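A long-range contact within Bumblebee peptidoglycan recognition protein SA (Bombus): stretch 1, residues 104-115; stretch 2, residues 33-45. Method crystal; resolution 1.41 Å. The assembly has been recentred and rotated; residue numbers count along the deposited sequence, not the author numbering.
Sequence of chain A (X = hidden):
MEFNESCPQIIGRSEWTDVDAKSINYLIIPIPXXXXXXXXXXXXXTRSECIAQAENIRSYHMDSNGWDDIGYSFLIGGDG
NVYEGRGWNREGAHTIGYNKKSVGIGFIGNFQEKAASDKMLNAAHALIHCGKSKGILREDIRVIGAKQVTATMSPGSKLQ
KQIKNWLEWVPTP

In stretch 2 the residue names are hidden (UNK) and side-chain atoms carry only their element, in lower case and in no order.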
ATOM      1  N   GLY A 104       3.067  -3.405   1.925  1.00  8.24           N
ATOM      2  CA  GLY A 104       3.155  -2.574   0.710  1.00  8.00           C
ATOM      3  C   GLY A 104       1.909  -1.723   0.561  1.00  7.27           C
ATOM      4  O   GLY A 104       0.805  -2.258   0.526  1.00  7.61           O
ATOM      5  N   ILE A 105       2.081  -0.406   0.528  1.00  7.11           N
ATOM      6  CA  ILE A 105       0.943   0.546   0.496  1.00  7.75           C
ATOM      7  C   ILE A 105       0.910   1.139  -0.897  1.00  8.22           C
ATOM      8  O   ILE A 105       1.854   1.799  -1.332  1.00  9.17           O
ATOM      9  CB  ILE A 105       1.114   1.695   1.515  1.00  8.61           C
ATOM     10  CG1 ILE A 105       1.156   1.156   2.954  1.00  9.82           C
ATOM     11  CG2 ILE A 105      -0.036   2.696   1.376  1.00  9.14           C
ATOM     12  CD1 ILE A 105       1.442   2.223   4.019  1.00 10.71           C
ATOM     13  N   GLY A 106      -0.178   0.848  -1.628  1.00  7.85           N
ATOM     14  CA  GLY A 106      -0.345   1.380  -3.005  1.00  8.40           C
ATOM     15  C   GLY A 106      -1.213   2.630  -3.030  1.00  7.55           C
ATOM     16  O   GLY A 106      -2.424   2.542  -2.773  1.00  8.17           O
ATOM     17  N   PHE A 107      -0.618   3.783  -3.361  1.00  7.49           N
ATOM     18  CA  PHE A 107      -1.377   5.026  -3.601  1.00  7.91           C
ATOM     19  C   PHE A 107      -2.070   4.866  -4.958  1.00  8.28           C
ATOM     20  O   PHE A 107      -1.383   4.590  -5.975  1.00  8.55           O
ATOM     21  CB  PHE A 107      -0.449   6.255  -3.608  1.00  8.50           C
ATOM     22  CG  PHE A 107      -0.033   6.757  -2.234  1.00  8.29           C
ATOM     23  CD1 PHE A 107       0.706   5.949  -1.355  1.00  8.31           C
ATOM     24  CD2 PHE A 107      -0.360   8.064  -1.872  1.00  9.01           C
ATOM     25  CE1 PHE A 107       1.101   6.461  -0.110  1.00  8.40           C
ATOM     26  CE2 PHE A 107       0.037   8.573  -0.630  1.00  9.46           C
ATOM     27  CZ  PHE A 107       0.763   7.763   0.221  1.00  9.14           C
ATOM     28  N   ILE A 108      -3.390   5.047  -4.984  1.00  8.20           N
ATOM     29  CA  ILE A 108      -4.134   4.869  -6.246  1.00  8.19           C
ATOM     30  C   ILE A 108      -3.910   6.092  -7.131  1.00  8.94           C
ATOM     31  O   ILE A 108      -4.321   7.211  -6.791  1.00  9.97           O
ATOM     32  CB  ILE A 108      -5.636   4.606  -5.990  1.00  8.05           C
ATOM     33  CG1 ILE A 108      -5.816   3.313  -5.186  1.00  8.69           C
ATOM     34  CG2 ILE A 108      -6.404   4.509  -7.323  1.00  9.77           C
ATOM     35  CD1 ILE A 108      -7.231   3.108  -4.641  1.00  9.53           C
ATOM     36  N   GLY A 109      -3.201   5.874  -8.251  1.00  8.61           N
ATOM     37  CA  GLY A 109      -2.859   6.951  -9.170  1.00  9.79           C
ATOM     38  C   GLY A 109      -1.469   6.751  -9.772  1.00 10.56           C
ATOM     39  O   GLY A 109      -0.782   5.754  -9.473  1.00 10.12           O
ATOM     40  N   ASN A 110      -1.080   7.696 -10.626  1.00 12.63           N
ATOM     41  CA  ASN A 110       0.248   7.759 -11.230  1.00 12.49           C
ATOM     42  C   ASN A 110       0.895   9.050 -10.719  1.00 12.91           C
ATOM     43  O   ASN A 110       0.499  10.154 -11.084  1.00 14.63           O
ATOM     44  CB  ASN A 110       0.143   7.754 -12.769  1.00 14.76           C
ATOM     45  CG  ASN A 110       1.492   7.599 -13.446  1.00 18.00           C
ATOM     46  OD1 ASN A 110       2.509   7.997 -12.911  1.00 16.64           O
ATOM     47  ND2 ASN A 110       1.498   7.022 -14.646  1.00 22.43           N
ATOM     48  N   PHE A 111       1.889   8.891  -9.852  1.00 12.97           N
ATOM     49  CA  PHE A 111       2.544  10.030  -9.202  1.00 13.48           C
ATOM     50  C   PHE A 111       3.969  10.310  -9.693  1.00 15.27           C
ATOM     51  O   PHE A 111       4.791  10.852  -8.956  1.00 16.21           O
ATOM     52  CB  PHE A 111       2.385   9.919  -7.661  1.00 11.72           C
ATOM     53  CG  PHE A 111       0.940   9.818  -7.258  1.00 10.67           C
ATOM     54  CD1 PHE A 111       0.098  10.919  -7.408  1.00 11.22           C
ATOM     55  CD2 PHE A 111       0.396   8.603  -6.836  1.00 10.64           C
ATOM     56  CE1 PHE A 111      -1.264  10.830  -7.117  1.00 11.21           C
ATOM     57  CE2 PHE A 111      -0.978   8.508  -6.544  1.00 10.56           C
ATOM     58  CZ  PHE A 111      -1.800   9.624  -6.684  1.00 10.70           C
ATOM     59  N   GLN A 112       4.217   9.967 -10.965  1.00 16.41           N
ATOM     60  CA  GLN A 112       5.488  10.268 -11.639  1.00 19.88           C
ATOM     61  C   GLN A 112       5.654  11.769 -11.883  1.00 21.07           C
ATOM     62  O   GLN A 112       6.733  12.317 -11.677  1.00 22.94           O
ATOM     63  CB  GLN A 112       5.614   9.466 -12.952  1.00 20.85           C
ATOM     64  CG  GLN A 112       6.923   9.679 -13.736  1.00 22.63           C
ATOM     65  CD  GLN A 112       8.210   9.406 -12.948  1.00 20.20           C
ATOM     66  OE1 GLN A 112       8.211   8.583 -12.013  1.00 22.71           O
ATOM     67  NE2 GLN A 112       9.278  10.064 -13.315  1.00 19.51           N
ATOM     68  N   GLU A 113       4.567  12.417 -12.293  1.00 23.29           N
ATOM     69  CA  GLU A 113       4.590  13.809 -12.751  1.00 26.80           C
ATOM     70  C   GLU A 113       3.746  14.718 -11.860  1.00 28.10           C
ATOM     71  O   GLU A 113       3.986  15.926 -11.799  1.00 36.30           O
ATOM     72  CB  GLU A 113       4.082  13.900 -14.194  1.00 30.12           C
ATOM     73  CG  GLU A 113       4.920  13.143 -15.216  1.00 32.73           C
ATOM     74  CD  GLU A 113       5.880  14.038 -15.967  1.00 40.35           C
ATOM     75  OE1 GLU A 113       6.681  14.753 -15.325  1.00 44.75           O
ATOM     76  OE2 GLU A 113       5.834  14.013 -17.213  1.00 46.29           O
ATOM     77  N   LYS A 114       2.740  14.139 -11.205  1.00 23.24           N
ATOM     78  CA  LYS A 114       1.911  14.887 -10.253  1.00 23.04           C
ATOM     79  C   LYS A 114       2.040  14.386  -8.819  1.00 19.89           C
ATOM     80  O   LYS A 114       2.333  13.205  -8.570  1.00 17.83           O
ATOM     81  CB  LYS A 114       0.439  14.945 -10.675  1.00 26.20           C
ATOM     82  CG  LYS A 114      -0.218  13.618 -11.011  1.00 27.11           C
ATOM     83  CD  LYS A 114      -1.529  13.827 -11.775  1.00 30.18           C
ATOM     84  CE  LYS A 114      -1.316  14.142 -13.244  1.00 31.18           C
ATOM     85  NZ  LYS A 114      -2.571  14.510 -13.958  1.00 37.02           N
ATOM     86  N   ALA A 115       1.819  15.304  -7.883  1.00 19.62           N
ATOM     87  CA  ALA A 115       1.860  15.009  -6.450  1.00 18.60           C
ATOM     88  C   ALA A 115       0.610  14.276  -5.984  1.00 15.43           C
ATOM     89  O   ALA A 115      -0.482  14.486  -6.516  1.00 17.02           O
ATOM     90  CB  ALA A 115       2.025  16.291  -5.651  1.00 21.70           C
ATOM     91  N   UNK A  33       9.600  -3.151   7.708  1.00 12.15           N
ATOM     92  CA  UNK A  33       9.547  -2.223   6.551  1.00 11.31           C
ATOM     93  C   UNK A  33       8.125  -1.897   6.124  1.00  9.33           C
ATOM     94  O   UNK A  33       7.232  -2.741   6.210  1.00  9.64           O
ATOM     95  c   UNK A  33      12.322  -4.152   5.932  1.00 13.93           C
ATOM     96  o   UNK A  33      15.899  -3.382   6.048  1.00 21.43           O
ATOM     97  c   UNK A  33      14.022  -1.992   5.423  1.00 15.92           C
ATOM     98  c   UNK A  33      13.700  -4.305   6.102  1.00 15.76           C
ATOM     99  c   UNK A  33      11.772  -2.938   5.504  1.00 13.21           C
ATOM    100  c   UNK A  33      10.282  -2.795   5.324  1.00 12.63           C
ATOM    101  c   UNK A  33      14.538  -3.223   5.847  1.00 17.30           C
ATOM    102  c   UNK A  33      12.633  -1.866   5.223  1.00 14.54           C
ATOM    103  N   UNK A  34       7.955  -0.674   5.626  1.00  9.16           N
ATOM    104  CA  UNK A  34       6.778  -0.302   4.832  1.00  8.63           C
ATOM    105  C   UNK A  34       7.322   0.114   3.465  1.00  8.97           C
ATOM    106  O   UNK A  34       8.230   0.962   3.396  1.00  9.37           O
ATOM    107  c   UNK A  34       4.898   1.386   4.579  1.00  9.62           C
ATOM    108  c   UNK A  34       5.374   0.398   6.803  1.00 10.03           C
ATOM    109  c   UNK A  34       5.995   0.845   5.494  1.00  8.52           C
ATOM    110  N   UNK A  35       6.720  -0.435   2.383  1.00  8.60           N
ATOM    111  CA  UNK A  35       7.129  -0.055   1.030  1.00  8.11           C
ATOM    112  C   UNK A  35       6.013   0.798   0.425  1.00  6.84           C
ATOM    113  O   UNK A  35       4.834   0.384   0.398  1.00  8.01           O
ATOM    114  c   UNK A  35       7.366  -1.259   0.090  1.00  8.49           C
ATOM    115  c   UNK A  35       8.117  -2.406   0.744  1.00  9.67           C
ATOM    116  c   UNK A  35       9.529  -2.100   1.179  1.00 11.64           C
ATOM    117  c   UNK A  35       8.029  -0.797  -1.197  1.00  8.84           C
ATOM    118  N   UNK A  36       6.362   1.979  -0.060  1.00  7.38           N
ATOM    119  CA  UNK A  36       5.418   2.885  -0.721  1.00  7.12           C
ATOM    120  C   UNK A  36       5.433   2.691  -2.240  1.00  7.54           C
ATOM    121  O   UNK A  36       6.516   2.681  -2.876  1.00  8.25           O
ATOM    122  c   UNK A  36       4.416   4.251   1.905  1.00  8.67           C
ATOM    123  c   UNK A  36       5.718   4.582   1.177  1.00  8.12           C
ATOM    124  c   UNK A  36       5.688   4.372  -0.358  1.00  7.34           C
ATOM    125  c   UNK A  36       4.677   5.300  -1.044  1.00  8.78           C
ATOM    126  N   UNK A  37       4.236   2.462  -2.784  1.00  7.77           N
ATOM    127  CA  UNK A  37       4.044   2.240  -4.230  1.00  7.67           C
ATOM    128  C   UNK A  37       3.029   3.221  -4.789  1.00  7.49           C
ATOM    129  O   UNK A  37       2.231   3.776  -4.025  1.00  7.82           O
ATOM    130  c   UNK A  37       4.489  -0.265  -4.454  1.00  8.41           C
ATOM    131  c   UNK A  37       4.917  -1.076  -3.457  1.00  8.80           C
ATOM    132  n   UNK A  37       5.860  -1.923  -3.992  1.00  9.20           N
ATOM    133  n   UNK A  37       5.177  -0.656  -5.583  1.00  8.76           N
ATOM    134  c   UNK A  37       5.986  -1.658  -5.279  1.00  9.71           C
ATOM    135  c   UNK A  37       3.473   0.831  -4.483  1.00  8.19           C
ATOM    136  N   UNK A  38       3.017   3.389  -6.114  1.00  8.65           N
ATOM    137  CA  UNK A  38       1.820   3.887  -6.799  1.00  8.40           C
ATOM    138  C   UNK A  38       1.239   2.792  -7.663  1.00  8.42           C
ATOM    139  O   UNK A  38       1.960   1.881  -8.070  1.00  9.71           O
ATOM    140  n   UNK A  38       3.132   6.179  -9.629  1.00 10.98           N
ATOM    141  c   UNK A  38       3.710   4.099  -9.290  1.00 10.74           C
ATOM    142  c   UNK A  38       2.959   5.108  -8.777  1.00  9.90           C
ATOM    143  c   UNK A  38       3.956   5.836 -10.611  1.00 10.27           C
ATOM    144  c   UNK A  38       2.072   5.205  -7.554  1.00  9.61           C
ATOM    145  n   UNK A  38       4.335   4.583 -10.416  1.00 12.15           N
ATOM    146  N   UNK A  39      -0.066   2.856  -7.942  1.00  8.42           N
ATOM    147  CA  UNK A  39      -0.704   1.787  -8.745  1.00  8.04           C
ATOM    148  C   UNK A  39      -0.555   1.948 -10.246  1.00  8.65           C
ATOM    149  O   UNK A  39      -0.755   0.956 -10.975  1.00 10.34           O
ATOM    150  c   UNK A  39      -2.429   1.333  -6.918  1.00  8.24           C
ATOM    151  o   UNK A  39      -2.821   2.909  -8.784  1.00  8.49           O
ATOM    152  c   UNK A  39      -2.194   1.671  -8.429  1.00  8.04           C
ATOM    153  N   UNK A  40      -0.263   3.184 -10.680  1.00  9.45           N
ATOM    154  CA  UNK A  40      -0.223   3.605 -12.108  1.00 10.72           C
ATOM    155  C   UNK A  40      -1.628   3.660 -12.721  1.00 10.63           C
ATOM    156  O   UNK A  40      -1.780   3.974 -13.907  1.00 12.96           O
ATOM    157  c   UNK A  40       1.012   3.361 -14.364  1.00 14.47           C
ATOM    158  c   UNK A  40       2.086   2.609 -12.302  1.00 13.74           C
ATOM    159  c   UNK A  40       0.749   2.753 -12.988  1.00 11.43           C
ATOM    160  N   UNK A  41      -2.664   3.397 -11.943  1.00 10.26           N
ATOM    161  CA  UNK A  41      -4.038   3.560 -12.418  1.00 10.59           C
ATOM    162  C   UNK A  41      -4.413   5.042 -12.412  1.00 10.85           C
ATOM    163  O   UNK A  41      -3.669   5.906 -11.939  1.00 11.82           O
ATOM    164  c   UNK A  41      -4.697   1.305 -11.501  1.00 10.59           C
ATOM    165  c   UNK A  41      -5.046   2.770 -11.561  1.00 10.09           C
ATOM    166  o   UNK A  41      -5.080   3.299 -10.220  1.00 10.72           O
ATOM    167  N   UNK A  42      -5.569   5.356 -12.988  1.00 10.88           N
ATOM    168  CA  UNK A  42      -6.192   6.651 -12.751  1.00 11.65           C
ATOM    169  C   UNK A  42      -6.436   6.874 -11.250  1.00 11.63           C
ATOM    170  O   UNK A  42      -6.576   5.920 -10.475  1.00 11.79           O
ATOM    171  c   UNK A  42      -7.508   6.728 -13.510  1.00 12.54           C
ATOM    172  N   UNK A  43      -6.468   8.145 -10.855  1.00 11.53           N
ATOM    173  CA  UNK A  43      -6.898   8.518  -9.495  1.00 11.28           C
ATOM    174  C   UNK A  43      -8.407   8.300  -9.272  1.00 13.03           C
ATOM    175  O   UNK A  43      -9.190   8.154 -10.228  1.00 14.55           O
ATOM    176  c   UNK A  43      -4.596  11.608  -8.923  1.00 16.23           C
ATOM    177  o   UNK A  43      -3.812  12.169  -9.707  1.00 19.57           O
ATOM    178  c   UNK A  43      -6.518   9.976  -9.212  1.00 11.98           C
ATOM    179  c   UNK A  43      -5.005  10.185  -9.210  1.00 14.09           C
ATOM    180  o   UNK A  43      -5.060  12.171  -7.897  1.00 18.84           O
ATOM    181  N   UNK A  44      -8.811   8.248  -8.011  1.00 12.57           N
ATOM    182  CA  UNK A  44     -10.216   8.092  -7.637  1.00 12.90           C
ATOM    183  C   UNK A  44     -10.517   9.094  -6.535  1.00 13.54           C
ATOM    184  O   UNK A  44      -9.653   9.360  -5.699  1.00 13.79           O
ATOM    185  s   UNK A  44      -9.523   6.074  -5.714  1.00 14.38           S
ATOM    186  c   UNK A  44     -10.478   6.648  -7.174  1.00 12.85           C
ATOM    187  N   UNK A  45     -11.728   9.654  -6.517  1.00 14.46           N
ATOM    188  CA  UNK A  45     -12.025  10.791  -5.619  1.00 15.41           C
ATOM    189  C   UNK A  45     -13.244  10.618  -4.708  1.00 15.81           C
ATOM    190  O   UNK A  45     -13.577  11.519  -3.936  1.00 18.62           O
ATOM    191  o   UNK A  45      -9.857  13.016  -6.114  1.00 28.11           O
ATOM    192  n   UNK A  45     -10.360  12.262  -8.169  1.00 27.13           N
ATOM    193  c   UNK A  45     -12.054  12.098  -6.425  1.00 19.64           C
ATOM    194  c   UNK A  45     -10.660  12.508  -6.895  1.00 22.15           C
TER
HETATM  195  O   HOH W   1      -0.967   5.861 -15.780  1.00 27.12           O
HETATM  196  O   HOH W   2      -3.262   8.604 -12.825  1.00 29.80           O
HETATM  197  O   HOH W   3      -3.616  13.497  -5.855  1.00 20.39           O
HETATM  198  O   HOH W   4      -2.204  10.442 -11.148  1.00 23.84           O
HETATM  199  O   HOH W   5      -6.622   8.437  -6.063  1.00 11.78           O

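Position 33 carries one carbon followed by a six-carbon ring bearing an oxygen, which is tyrosine. Tyr 33 does not reach stretch 1; its hydroxyl is satisfied elsewhere in the structure.

At position 34 one carbon carries two more, and one of these lies 3.6 Å from Ile 105 CD1: valine. The contact of Val 34 CG1 is apolar, suited to a buried strand.

Position 35 has four carbons, forked at the first with one arm two carbons long: isoleucine. The end of Ile 35 leads away from stretch 1, and its backbone does the work, O accepting from Ile 105 N at 2.9 Å.

The same four-carbon pattern recurs at position 36, where the short arm lies 3.9 Å from Phe 107 CE1 and the end of the long arm 4.2 Å from Ile 105 CD1: again isoleucine. Ile 36 shares a sheet face with Ile 105 and Phe 107, so its branches meet apolar neighbours.

Position 37 shows one carbon and a five-membered ring of three carbons and two nitrogens, the mark of histidine. His 37 projects from the face where Gly 106, its bridge partner, has no side chain. Both ring nitrogens are hydrogen-bonded elsewhere in the structure, while its backbone N donates to Ile 105 O and its O accepts from Phe 107 N, each at 2.9 Å.

Position 38 has the same ring, now on the same face of the sheet as Phe 107. One ring nitrogen lies 3.0 Å from the backbone N of Phe 111. This too is histidine: Phe 111 N donates to His 38 ND1, so that nitrogen must be unprotonated, and the ring ties down the loop beyond the strand.

At position 39 one carbon bears a carbon and an oxygen, the latter 3.0 Å from Gly 109 N: threonine. Thr 39 OG1 accepts from that N, and its backbone N donates to Phe 107 O at 2.9 Å, so hydroxyl and backbone together extend the pairing past the strand ends.

At position 40 the CA-to-CB bond points away from stretch 1, yet one carbon of the three-carbon fork lies 3.7 Å from Asn 110 ND2: valine. Val 40 N donates to Gly 109 O at 2.9 Å.

Position 41 repeats the oxygen-and-carbon fork, its oxygen 3.4 Å from Ile 108 CG2: threonine. Thr 41 OG1 is hydrogen-bonded to Thr 39 OG1 at 2.7 Å.

A single carbon at position 42 identifies alanine; small Ala 42 suits an exposed site, and its O approaches Ile 108 CG2 at 3.5 Å.

Position 43 has three carbons, the last bearing two oxygens and lying 3.9 Å from Phe 111 CE1: glutamate. Glu 43 CG also packs 3.9 Å from Gly 109 CA, while the carboxylate takes waters at this partly exposed site, OE1 accepting from one that in turn accepts from Asn 110 N.

Position 44 has a carbon and a sulfur, the sulfur 3.8 Å from Ile 108 CG2: cysteine. Buried Cys 44 is covalently bonded elsewhere in the structure.

Two carbons, the second with an oxygen and a nitrogen, make position 45 asparagine; polar Asn 45 suits its exposed position and makes no contact with stretch 1.

The contact thus begins as a parallel ladder. Beyond it, His 38 and Thr 39 hold the loop, where Gly 109 adopts backbone angles that call for glycine, and waters bridge the two stretches, for instance between Ile 108 O and Cys 44 N.

Stretch 2 33-45: YVIIHHTVTAECN
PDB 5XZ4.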